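Side-chain contacts in putative uncharacterized protein (Pyrococcus furiosus, PDB 3VR0), which probably activates the proteasome, as an archaeal homologue of proteasome assembly factors that itself forms an assembly of four chains: residues 67-72 with 113-118; 108-113 with 190-195; 18-23 with 119-124. All coordinates share one frame; numbering follows the deposited sequence.

Contact 1: residues 67-72 with 113-118; sequences SPHFMH and PTDSYG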
ATOM      1  N   SER C  67      -2.816  14.352   8.744  1.00 20.37           N
ATOM      2  CA  SER C  67      -2.908  13.500   7.568  1.00 19.70           C
ATOM      3  C   SER C  67      -3.231  12.058   7.890  1.00 18.40           C
ATOM      4  O   SER C  67      -2.592  11.455   8.753  1.00 18.48           O
ATOM      5  CB  SER C  67      -1.563  13.500   6.859  1.00 18.30           C
ATOM      6  OG  SER C  67      -1.712  12.751   5.658  1.00 22.84           O
ATOM      7  N   PRO C  68      -4.179  11.486   7.169  1.00 19.07           N
ATOM      8  CA  PRO C  68      -4.529  10.059   7.283  1.00 19.47           C
ATOM      9  C   PRO C  68      -3.425   9.173   6.645  1.00 21.16           C
ATOM     10  O   PRO C  68      -3.521   7.947   6.741  1.00 21.10           O
ATOM     11  CB  PRO C  68      -5.856   9.953   6.476  1.00 18.82           C
ATOM     12  CG  PRO C  68      -5.625  11.123   5.339  1.00 19.02           C
ATOM     13  CD  PRO C  68      -5.087  12.217   6.237  1.00 19.30           C
ATOM     14  N   HIS C  69      -2.392   9.783   6.032  1.00 20.46           N
ATOM     15  CA  HIS C  69      -1.204   9.059   5.540  1.00 21.82           C
ATOM     16  C   HIS C  69      -0.098   9.014   6.581  1.00 23.56           C
ATOM     17  O   HIS C  69       0.914   8.346   6.352  1.00 24.39           O
ATOM     18  CB  HIS C  69      -0.649   9.685   4.267  1.00 19.95           C
ATOM     19  CG  HIS C  69      -1.594   9.571   3.115  1.00 23.84           C
ATOM     20  ND1 HIS C  69      -1.669   8.439   2.324  1.00 17.97           N
ATOM     21  CD2 HIS C  69      -2.549  10.423   2.651  1.00 22.24           C
ATOM     22  CE1 HIS C  69      -2.616   8.606   1.417  1.00 24.13           C
ATOM     23  NE2 HIS C  69      -3.161   9.801   1.587  1.00 23.51           N
ATOM     24  N   PHE C  70      -0.264   9.720   7.713  1.00 22.84           N
ATOM     25  CA  PHE C  70       0.737   9.648   8.779  1.00 22.50           C
ATOM     26  C   PHE C  70       0.532   8.342   9.538  1.00 23.00           C
ATOM     27  O   PHE C  70      -0.525   7.730   9.429  1.00 23.28           O
ATOM     28  CB  PHE C  70       0.576  10.818   9.764  1.00 21.58           C
ATOM     29  CG  PHE C  70       1.084  12.152   9.240  1.00 21.32           C
ATOM     30  CD1 PHE C  70       1.949  12.212   8.144  1.00 21.12           C
ATOM     31  CD2 PHE C  70       0.727  13.351   9.883  1.00 20.22           C
ATOM     32  CE1 PHE C  70       2.466  13.475   7.674  1.00 21.53           C
ATOM     33  CE2 PHE C  70       1.203  14.624   9.407  1.00 19.55           C
ATOM     34  CZ  PHE C  70       2.080  14.670   8.301  1.00 19.39           C
ATOM     35  N   MET C  71       1.496   7.924  10.344  1.00 23.65           N
ATOM     36  CA  MET C  71       1.310   6.710  11.164  1.00 23.76           C
ATOM     37  C   MET C  71       0.009   6.787  11.993  1.00 24.42           C
ATOM     38  O   MET C  71      -0.369   7.864  12.532  1.00 23.20           O
ATOM     39  CB  MET C  71       2.531   6.504  12.058  1.00 24.14           C
ATOM     40  CG  MET C  71       2.450   5.298  12.999  1.00 26.53           C
ATOM     41  SD  MET C  71       2.248   3.726  12.125  1.00 32.37           S
ATOM     42  CE  MET C  71       1.941   2.820  13.653  1.00 32.27           C
ATOM     43  N   HIS C  72      -0.657   5.641  12.090  1.00 23.35           N
ATOM     44  CA  HIS C  72      -1.973   5.545  12.667  1.00 22.80           C
ATOM     45  C   HIS C  72      -1.919   5.505  14.191  1.00 22.44           C
ATOM     46  O   HIS C  72      -2.324   4.526  14.822  1.00 21.28           O
ATOM     47  CB  HIS C  72      -2.713   4.326  12.086  1.00 23.05           C
ATOM     48  CG  HIS C  72      -1.946   3.034  12.142  1.00 23.66           C
ATOM     49  ND1 HIS C  72      -1.032   2.665  11.170  1.00 23.12           N
ATOM     50  CD2 HIS C  72      -1.987   2.004  13.032  1.00 21.84           C
ATOM     51  CE1 HIS C  72      -0.538   1.470  11.466  1.00 24.83           C
ATOM     52  NE2 HIS C  72      -1.094   1.046  12.591  1.00 22.30           N
ATOM     53  N   PRO C 113       8.045   5.675   4.906  1.00 29.17           N
ATOM     54  CA  PRO C 113       8.785   5.456   3.631  1.00 29.68           C
ATOM     55  C   PRO C 113       8.050   4.558   2.630  1.00 30.66           C
ATOM     56  O   PRO C 113       8.351   4.572   1.451  1.00 31.30           O
ATOM     57  CB  PRO C 113      10.139   4.862   4.077  1.00 31.79           C
ATOM     58  CG  PRO C 113       9.953   4.451   5.570  1.00 30.86           C
ATOM     59  CD  PRO C 113       8.817   5.286   6.112  1.00 28.82           C
ATOM     60  N   THR C 114       7.029   3.854   3.076  1.00 31.78           N
ATOM     61  CA  THR C 114       6.314   2.938   2.199  1.00 33.19           C
ATOM     62  C   THR C 114       5.150   3.550   1.406  1.00 33.23           C
ATOM     63  O   THR C 114       4.531   2.845   0.637  1.00 34.66           O
ATOM     64  CB  THR C 114       5.735   1.743   3.002  1.00 34.19           C
ATOM     65  OG1 THR C 114       4.881   2.246   4.031  1.00 35.17           O
ATOM     66  CG2 THR C 114       6.854   0.875   3.640  1.00 33.51           C
ATOM     67  N   ASP C 115       4.857   4.849   1.562  1.00 32.02           N
ATOM     68  CA  ASP C 115       3.642   5.454   0.961  1.00 30.20           C
ATOM     69  C   ASP C 115       4.023   6.711   0.145  1.00 29.60           C
ATOM     70  O   ASP C 115       3.837   7.875   0.623  1.00 28.25           O
ATOM     71  CB  ASP C 115       2.623   5.799   2.090  1.00 28.87           C
ATOM     72  CG  ASP C 115       1.324   6.448   1.578  1.00 29.38           C
ATOM     73  OD1 ASP C 115       1.083   6.494   0.354  1.00 29.11           O
ATOM     74  OD2 ASP C 115       0.492   6.901   2.408  1.00 26.41           O
ATOM     75  N   SER C 116       4.542   6.496  -1.070  1.00 27.70           N
ATOM     76  CA  SER C 116       4.990   7.626  -1.926  1.00 27.18           C
ATOM     77  C   SER C 116       3.874   8.577  -2.269  1.00 26.06           C
ATOM     78  O   SER C 116       4.053   9.792  -2.210  1.00 27.32           O
ATOM     79  CB  SER C 116       5.687   7.161  -3.224  1.00 26.04           C
ATOM     80  OG  SER C 116       6.937   6.570  -2.888  1.00 28.66           O
ATOM     81  N   TYR C 117       2.736   8.029  -2.649  1.00 24.14           N
ATOM     82  CA  TYR C 117       1.561   8.818  -2.930  1.00 23.65           C
ATOM     83  C   TYR C 117       1.242   9.816  -1.775  1.00 22.79           C
ATOM     84  O   TYR C 117       0.895  10.948  -2.023  1.00 22.30           O
ATOM     85  CB  TYR C 117       0.322   7.915  -3.195  1.00 22.94           C
ATOM     86  CG  TYR C 117      -0.869   8.779  -3.632  1.00 26.02           C
ATOM     87  CD1 TYR C 117      -0.994   9.163  -4.954  1.00 26.98           C
ATOM     88  CD2 TYR C 117      -1.817   9.282  -2.699  1.00 25.43           C
ATOM     89  CE1 TYR C 117      -2.006   9.975  -5.385  1.00 30.48           C
ATOM     90  CE2 TYR C 117      -2.897  10.123  -3.144  1.00 27.56           C
ATOM     91  CZ  TYR C 117      -2.956  10.467  -4.489  1.00 31.52           C
ATOM     92  OH  TYR C 117      -3.955  11.277  -5.027  1.00 32.80           O
ATOM     93  N   GLY C 118       1.327   9.360  -0.532  1.00 21.16           N
ATOM     94  CA  GLY C 118       1.016  10.199   0.618  1.00 21.24           C
ATOM     95  C   GLY C 118       1.969  11.393   0.753  1.00 21.63           C
ATOM     96  O   GLY C 118       1.543  12.477   1.100  1.00 21.68           O
TER
HETATM   97  O   HOH W   1       0.597   6.010   4.919  1.00 22.53           O
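His69 reaches from its loop onto the first turn of helix 116-131 and hydrogen-bonds the aspartate that caps it. With CG anti to the carbonyl carbon (chi1 -66°), the side chain leaves the backbone towards that helix end. His69 CB passes 3.5 Å from Asp115 OD2, and from CG the ring lies against glycine: Gly118 CA sits over one face, offset toward the rim, in a CH-pi contact 3.8 Å from the ring centroid. His69 ND1 gives its hydrogen to Asp115 OD2 at 2.7 Å; the oxygen receives it on its syn lone pair, tilted somewhat from the ring plane, with ring and carboxylate planes 47° apart. His69 CE1 comes 4.2 Å from Tyr117 CD2, and a gold ion lies about 2 Å from the nearest atom of the imidazole. Asp115 divides its work: OD1 accepts from Gly118 N at 3.0 Å, met from above the carboxylate plane, as the N-cap, while OD2 takes ND1 and a water that also donates to His69 O. A leucine in place of His69 would probably deprive Asp115 OD2 of its N-H partner and the gold ion of a ligand. The loop lies between strands 60-66 and 73-76, its histidine against the start of helix 116-131 and touching Val111 of the loop that leads into that helix, while Tyr117 OH bonds Lys18 O of a neighbouring subunit.

Contact 2: residues 108-113 with 190-195; sequences DTQVPP and VGAAGL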
ATOM      1  N   ASP C 108       5.884  16.516  13.857  1.00 24.72           N
ATOM      2  CA  ASP C 108       6.252  15.233  14.414  1.00 25.35           C
ATOM      3  C   ASP C 108       6.923  14.277  13.382  1.00 25.99           C
ATOM      4  O   ASP C 108       7.741  13.444  13.760  1.00 26.61           O
ATOM      5  CB  ASP C 108       5.005  14.527  14.947  1.00 25.19           C
ATOM      6  CG  ASP C 108       4.277  15.319  16.027  1.00 26.63           C
ATOM      7  OD1 ASP C 108       4.910  15.740  17.007  1.00 28.80           O
ATOM      8  OD2 ASP C 108       3.047  15.475  15.927  1.00 29.76           O
ATOM      9  N   THR C 109       6.560  14.348  12.106  1.00 24.53           N
ATOM     10  CA  THR C 109       6.839  13.213  11.242  1.00 24.99           C
ATOM     11  C   THR C 109       6.633  13.613   9.828  1.00 25.36           C
ATOM     12  O   THR C 109       6.058  14.691   9.536  1.00 25.90           O
ATOM     13  CB  THR C 109       5.834  11.991  11.507  1.00 26.65           C
ATOM     14  OG1 THR C 109       6.239  10.834  10.749  1.00 28.14           O
ATOM     15  CG2 THR C 109       4.381  12.333  11.113  1.00 21.80           C
ATOM     16  N   GLN C 110       7.116  12.756   8.941  1.00 24.09           N
ATOM     17  CA  GLN C 110       6.728  12.804   7.552  1.00 24.19           C
ATOM     18  C   GLN C 110       5.940  11.523   7.333  1.00 23.29           C
ATOM     19  O   GLN C 110       5.869  10.666   8.218  1.00 22.53           O
ATOM     20  CB  GLN C 110       7.956  12.854   6.629  1.00 24.47           C
ATOM     21  CG  GLN C 110       8.852  14.086   6.822  1.00 25.50           C
ATOM     22  CD  GLN C 110       9.738  14.400   5.608  1.00 26.01           C
ATOM     23  OE1 GLN C 110       9.313  14.315   4.454  1.00 23.33           O
ATOM     24  NE2 GLN C 110      10.980  14.789   5.878  1.00 25.79           N
ATOM     25  N   VAL C 111       5.366  11.390   6.150  1.00 23.20           N
ATOM     26  CA  VAL C 111       4.648  10.190   5.789  1.00 23.12           C
ATOM     27  C   VAL C 111       5.677   9.029   5.789  1.00 24.45           C
ATOM     28  O   VAL C 111       6.844   9.247   5.447  1.00 24.10           O
ATOM     29  CB  VAL C 111       4.041  10.383   4.378  1.00 23.45           C
ATOM     30  CG1 VAL C 111       3.609   9.041   3.760  1.00 20.45           C
ATOM     31  CG2 VAL C 111       2.813  11.379   4.437  1.00 21.16           C
ATOM     32  N   PRO C 112       5.259   7.810   6.178  1.00 25.60           N
ATOM     33  CA  PRO C 112       6.200   6.684   6.231  1.00 26.54           C
ATOM     34  C   PRO C 112       6.879   6.376   4.883  1.00 26.89           C
ATOM     35  O   PRO C 112       6.384   6.792   3.849  1.00 25.67           O
ATOM     36  CB  PRO C 112       5.322   5.514   6.730  1.00 26.18           C
ATOM     37  CG  PRO C 112       4.227   6.202   7.478  1.00 26.61           C
ATOM     38  CD  PRO C 112       3.925   7.413   6.668  1.00 25.38           C
ATOM     39  N   PRO C 113       8.045   5.675   4.906  1.00 29.17           N
ATOM     40  CA  PRO C 113       8.785   5.456   3.631  1.00 29.68           C
ATOM     41  C   PRO C 113       8.050   4.558   2.630  1.00 30.66           C
ATOM     42  O   PRO C 113       8.351   4.572   1.451  1.00 31.30           O
ATOM     43  CB  PRO C 113      10.139   4.862   4.077  1.00 31.79           C
ATOM     44  CG  PRO C 113       9.953   4.451   5.570  1.00 30.86           C
ATOM     45  CD  PRO C 113       8.817   5.286   6.112  1.00 28.82           C
ATOM     46  N   VAL C 190      15.198  12.937  -0.591  1.00 24.58           N
ATOM     47  CA  VAL C 190      14.021  12.117  -0.308  1.00 25.47           C
ATOM     48  C   VAL C 190      13.050  12.854   0.629  1.00 26.54           C
ATOM     49  O   VAL C 190      13.493  13.403   1.637  1.00 27.54           O
ATOM     50  CB  VAL C 190      14.462  10.763   0.354  1.00 25.88           C
ATOM     51  CG1 VAL C 190      13.257   9.973   0.904  1.00 27.17           C
ATOM     52  CG2 VAL C 190      15.311   9.882  -0.659  1.00 24.70           C
ATOM     53  N   GLY C 191      11.747  12.819   0.333  1.00 26.26           N
ATOM     54  CA  GLY C 191      10.737  13.423   1.218  1.00 25.74           C
ATOM     55  C   GLY C 191      10.548  14.931   0.997  1.00 24.46           C
ATOM     56  O   GLY C 191      10.895  15.430  -0.033  1.00 23.90           O
ATOM     57  N   ALA C 192      10.011  15.637   1.987  1.00 24.28           N
ATOM     58  CA  ALA C 192       9.600  17.041   1.826  1.00 24.37           C
ATOM     59  C   ALA C 192      10.737  17.977   1.454  1.00 24.40           C
ATOM     60  O   ALA C 192      10.563  18.847   0.593  1.00 24.64           O
ATOM     61  CB  ALA C 192       8.861  17.529   3.055  1.00 25.52           C
ATOM     62  N   ALA C 193      11.928  17.755   1.997  1.00 24.26           N
ATOM     63  CA  ALA C 193      13.076  18.589   1.559  1.00 24.59           C
ATOM     64  C   ALA C 193      13.274  18.585   0.059  1.00 24.91           C
ATOM     65  O   ALA C 193      13.795  19.565  -0.552  1.00 25.97           O
ATOM     66  CB  ALA C 193      14.343  18.186   2.267  1.00 25.00           C
ATOM     67  N   GLY C 194      12.853  17.495  -0.574  1.00 24.48           N
ATOM     68  CA  GLY C 194      12.912  17.410  -2.020  1.00 22.24           C
ATOM     69  C   GLY C 194      11.603  17.720  -2.701  1.00 22.54           C
ATOM     70  O   GLY C 194      11.582  18.515  -3.628  1.00 23.07           O
ATOM     71  N   LEU C 195      10.509  17.056  -2.302  1.00 21.72           N
ATOM     72  CA  LEU C 195       9.231  17.211  -3.036  1.00 20.93           C
ATOM     73  C   LEU C 195       8.697  18.651  -3.045  1.00 20.56           C
ATOM     74  O   LEU C 195       8.137  19.092  -4.065  1.00 18.87           O
ATOM     75  CB  LEU C 195       8.139  16.318  -2.435  1.00 21.42           C
ATOM     76  CG  LEU C 195       8.270  14.799  -2.621  1.00 25.63           C
ATOM     77  CD1 LEU C 195       6.951  14.139  -2.353  1.00 29.13           C
ATOM     78  CD2 LEU C 195       8.815  14.480  -4.060  1.00 24.38           C
TER
HETATM   79  O   HOH W   2      12.761  15.327   3.455  1.00 27.87           O
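Gln110 and Gly191 make the closest backbone approach, their CA atoms 7.5 Å apart, so the side chain of Gln110 has to span the distance from an irregular loop to the start of helix 192-202. Its CG lies beside the backbone N and the chain runs out extended from there, which carries the amide to the helix end. Gln110 OE1 accepts from Ala192 N at 2.9 Å in a nearly straight bond, N-H...O 170°, with the donor 20° out of the carbonyl plane. The same oxygen lies 3.5 Å from Ala192 CB and 3.6 Å from Gly191 CA. Gly191 is the N-cap residue and, lacking a side chain, cannot cap with one; the glutamine from the distant loop supplies an acceptor to the first turn instead. Gly191 has a positive phi, and a CB there would clash with OE1. Its carbonyl oxygen accepts from both Gly194 N and Leu195 N. On the other side of the amide, Gln110 NE2 donates to Pro40 O and also to a water, 3.1 Å from NE2. That water passes a hydrogen to Val190 O and accepts from Ala193 N, so both ends of the glutamine amide serve the strand-to-helix turn. Back in the loop, Thr109 OG1 donates to Gln110 O at 2.6 Å. Val190 continues the sheet into a neighbouring subunit by antiparallel pairing, and Ala192 leans on Leu39.

Contact 3: residues 18-23 with 119-124; sequences KETTIV and HFEVAG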
ATOM      1  N   LYS C  18     -10.612  12.606   4.775  1.00 53.65           N
ATOM      2  CA  LYS C  18     -10.455  11.631   3.676  1.00 51.59           C
ATOM      3  C   LYS C  18      -9.126  11.935   3.034  1.00 48.68           C
ATOM      4  O   LYS C  18      -8.588  11.148   2.251  1.00 48.14           O
ATOM      5  CB  LYS C  18     -11.566  11.787   2.628  1.00 52.66           C
ATOM      6  CG  LYS C  18     -12.971  11.445   3.149  1.00 56.12           C
ATOM      7  CD  LYS C  18     -13.897  10.987   2.002  1.00 60.03           C
ATOM      8  CE  LYS C  18     -15.386  11.147   2.370  1.00 61.61           C
ATOM      9  NZ  LYS C  18     -16.249  11.121   1.142  1.00 61.30           N
ATOM     10  N   GLU C  19      -8.621  13.120   3.371  1.00 44.10           N
ATOM     11  CA  GLU C  19      -7.351  13.560   2.888  1.00 40.42           C
ATOM     12  C   GLU C  19      -6.688  14.464   3.909  1.00 35.75           C
ATOM     13  O   GLU C  19      -7.278  14.843   4.900  1.00 34.98           O
ATOM     14  CB  GLU C  19      -7.464  14.189   1.474  1.00 40.90           C
ATOM     15  CG  GLU C  19      -7.982  15.639   1.375  1.00 47.09           C
ATOM     16  CD  GLU C  19      -7.951  16.208  -0.086  1.00 54.56           C
ATOM     17  OE1 GLU C  19      -8.489  15.554  -1.018  1.00 56.25           O
ATOM     18  OE2 GLU C  19      -7.378  17.311  -0.294  1.00 56.81           O
ATOM     19  N   THR C  20      -5.438  14.767   3.656  1.00 31.40           N
ATOM     20  CA  THR C  20      -4.664  15.652   4.458  1.00 30.12           C
ATOM     21  C   THR C  20      -5.403  16.985   4.694  1.00 29.68           C
ATOM     22  O   THR C  20      -5.898  17.605   3.768  1.00 28.90           O
ATOM     23  CB  THR C  20      -3.313  15.833   3.779  1.00 30.01           C
ATOM     24  OG1 THR C  20      -2.679  14.543   3.674  1.00 29.22           O
ATOM     25  CG2 THR C  20      -2.417  16.764   4.551  1.00 28.29           C
ATOM     26  N   THR C  21      -5.489  17.387   5.951  1.00 29.51           N
ATOM     27  CA  THR C  21      -6.254  18.560   6.367  1.00 30.06           C
ATOM     28  C   THR C  21      -5.348  19.594   7.078  1.00 29.40           C
ATOM     29  O   THR C  21      -4.549  19.255   7.954  1.00 27.59           O
ATOM     30  CB  THR C  21      -7.388  18.106   7.354  1.00 30.51           C
ATOM     31  OG1 THR C  21      -8.269  17.191   6.664  1.00 36.16           O
ATOM     32  CG2 THR C  21      -8.256  19.303   7.834  1.00 34.23           C
ATOM     33  N   ILE C  22      -5.528  20.863   6.724  1.00 29.30           N
ATOM     34  CA  ILE C  22      -4.913  21.956   7.429  1.00 28.44           C
ATOM     35  C   ILE C  22      -5.966  22.780   8.171  1.00 29.19           C
ATOM     36  O   ILE C  22      -6.922  23.248   7.570  1.00 30.16           O
ATOM     37  CB  ILE C  22      -4.093  22.854   6.469  1.00 28.64           C
ATOM     38  CG1 ILE C  22      -3.055  21.998   5.747  1.00 25.81           C
ATOM     39  CG2 ILE C  22      -3.475  24.048   7.271  1.00 24.11           C
ATOM     40  CD1 ILE C  22      -2.279  22.665   4.720  1.00 25.28           C
ATOM     41  N   VAL C  23      -5.779  22.906   9.479  1.00 28.12           N
ATOM     42  CA  VAL C  23      -6.595  23.665  10.354  1.00 27.98           C
ATOM     43  C   VAL C  23      -5.863  25.011  10.534  1.00 27.80           C
ATOM     44  O   VAL C  23      -4.688  25.031  10.955  1.00 25.59           O
ATOM     45  CB  VAL C  23      -6.681  22.973  11.736  1.00 28.91           C
ATOM     46  CG1 VAL C  23      -7.575  23.778  12.679  1.00 31.40           C
ATOM     47  CG2 VAL C  23      -7.224  21.531  11.613  1.00 29.19           C
ATOM     48  N   HIS C 119       3.248  11.186   0.450  1.00 21.79           N
ATOM     49  CA  HIS C 119       4.260  12.279   0.412  1.00 21.26           C
ATOM     50  C   HIS C 119       3.850  13.352  -0.580  1.00 21.51           C
ATOM     51  O   HIS C 119       3.881  14.522  -0.229  1.00 20.08           O
ATOM     52  CB  HIS C 119       5.638  11.744   0.053  1.00 21.21           C
ATOM     53  CG  HIS C 119       6.303  10.975   1.158  1.00 18.75           C
ATOM     54  ND1 HIS C 119       7.213  11.546   2.016  1.00 19.94           N
ATOM     55  CD2 HIS C 119       6.209   9.676   1.527  1.00 18.29           C
ATOM     56  CE1 HIS C 119       7.627  10.646   2.889  1.00 20.49           C
ATOM     57  NE2 HIS C 119       7.037   9.497   2.609  1.00 19.22           N
ATOM     58  N   PHE C 120       3.388  12.955  -1.782  1.00 20.62           N
ATOM     59  CA  PHE C 120       3.026  13.923  -2.779  1.00 21.29           C
ATOM     60  C   PHE C 120       1.789  14.685  -2.333  1.00 21.78           C
ATOM     61  O   PHE C 120       1.696  15.883  -2.564  1.00 21.83           O
ATOM     62  CB  PHE C 120       2.765  13.290  -4.163  1.00 22.00           C
ATOM     63  CG  PHE C 120       4.031  12.885  -4.892  1.00 24.68           C
ATOM     64  CD1 PHE C 120       4.604  13.733  -5.840  1.00 27.12           C
ATOM     65  CD2 PHE C 120       4.662  11.678  -4.600  1.00 25.60           C
ATOM     66  CE1 PHE C 120       5.787  13.364  -6.489  1.00 27.16           C
ATOM     67  CE2 PHE C 120       5.826  11.308  -5.231  1.00 24.80           C
ATOM     68  CZ  PHE C 120       6.391  12.148  -6.179  1.00 24.47           C
ATOM     69  N   GLU C 121       0.808  13.972  -1.759  1.00 21.81           N
ATOM     70  CA  GLU C 121      -0.392  14.588  -1.289  1.00 21.87           C
ATOM     71  C   GLU C 121      -0.136  15.571  -0.148  1.00 20.76           C
ATOM     72  O   GLU C 121      -0.698  16.627  -0.172  1.00 20.38           O
ATOM     73  CB  GLU C 121      -1.357  13.552  -0.753  1.00 23.29           C
ATOM     74  CG  GLU C 121      -2.737  14.026  -0.933  1.00 31.25           C
ATOM     75  CD  GLU C 121      -3.639  13.563   0.147  1.00 40.22           C
ATOM     76  OE1 GLU C 121      -3.338  13.851   1.322  1.00 43.61           O
ATOM     77  OE2 GLU C 121      -4.654  12.924  -0.198  1.00 43.22           O
ATOM     78  N   VAL C 122       0.685  15.206   0.846  1.00 20.06           N
ATOM     79  CA  VAL C 122       1.004  16.134   1.945  1.00 19.82           C
ATOM     80  C   VAL C 122       1.777  17.378   1.395  1.00 21.02           C
ATOM     81  O   VAL C 122       1.387  18.532   1.651  1.00 21.15           O
ATOM     82  CB  VAL C 122       1.797  15.421   3.067  1.00 20.12           C
ATOM     83  CG1 VAL C 122       2.439  16.469   4.080  1.00 17.96           C
ATOM     84  CG2 VAL C 122       0.924  14.403   3.793  1.00 14.98           C
ATOM     85  N   ALA C 123       2.850  17.152   0.636  1.00 20.33           N
ATOM     86  CA  ALA C 123       3.596  18.248  -0.001  1.00 21.35           C
ATOM     87  C   ALA C 123       2.724  19.202  -0.846  1.00 21.38           C
ATOM     88  O   ALA C 123       2.889  20.415  -0.824  1.00 21.12           O
ATOM     89  CB  ALA C 123       4.682  17.677  -0.880  1.00 21.51           C
ATOM     90  N   GLY C 124       1.828  18.616  -1.636  1.00 22.00           N
ATOM     91  CA  GLY C 124       0.905  19.356  -2.458  1.00 21.29           C
ATOM     92  C   GLY C 124      -0.038  20.225  -1.598  1.00 22.05           C
ATOM     93  O   GLY C 124      -0.236  21.401  -1.939  1.00 21.31           O
TER
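Thr20 grips one oxygen of Glu121 with two donors. The hydroxyl Thr20 OG1 gives a hydrogen to Glu121 OE1 at 2.5 Å, approaching nearly in line with the C-O bond. Thr20 N donates to the same Glu121 OE1 in a long bond of 3.3 Å, on the syn side but 31° out of the carboxylate plane, with an N-H...O angle of 158°. Both donors can reach one oxygen because OG1 stands beside the backbone N of its own residue (chi1 -60°). The threonine and glutamate side chains run past one another in opposite directions, Glu121 bending at chi2 to bring its carboxylate across to the residue just before strand 21-24. Thr20 OG1 is engaged a second time, by a hydrogen bond with Ser67 OG of the loop after strand 60-66. Thr20 OG1 is also brushed by a methyl, Val122 CG2, at 3.6 Å, and Val122 itself touches Ser67 and Val111. The other carboxylate oxygen, Glu121 OE2, lies 3.5 Å from Glu19 CB, an aliphatic neighbour, while the acid of Glu19 keeps further off, its OE1 4.7 Å from Glu121 OE2. Just beyond, Thr21 OG1 donates to Glu19 O at 3.1 Å, and Thr21 joins Tyr66 through backbone bonds as strand 21-24 begins. Glu121 is, with His69, a residue of a gold site. Two donors on OE1 would be expected to stabilise a negative carboxylate, and the nearby acid of Glu19 to work against it. Held twice at one oxygen, the carboxylate beside the gold is probably limited in how it can turn.

From the N terminus, residues 18-23 run into strand 21-24, outermost in this chain's sheet, and contact 3 closes a long loop by bringing them to helix 116-131. Contact 1 is nested within that span: it joins the loop after strand 60-66 to the start of the same helix. Contact 2 crosses both, because its loop 108-113 lies between their ends while its partner 190-195 comes much later, at helix 192-202; it shares Pro113 with contact 1. The three meet on one side of the chain's centre. Ser67 and Thr20 link contacts 1 and 3, and His119 NE2 bonds Pro112 O between contacts 3 and 2. Together they tie sheet edge, connecting loops and two helices, near a neighbouring subunit.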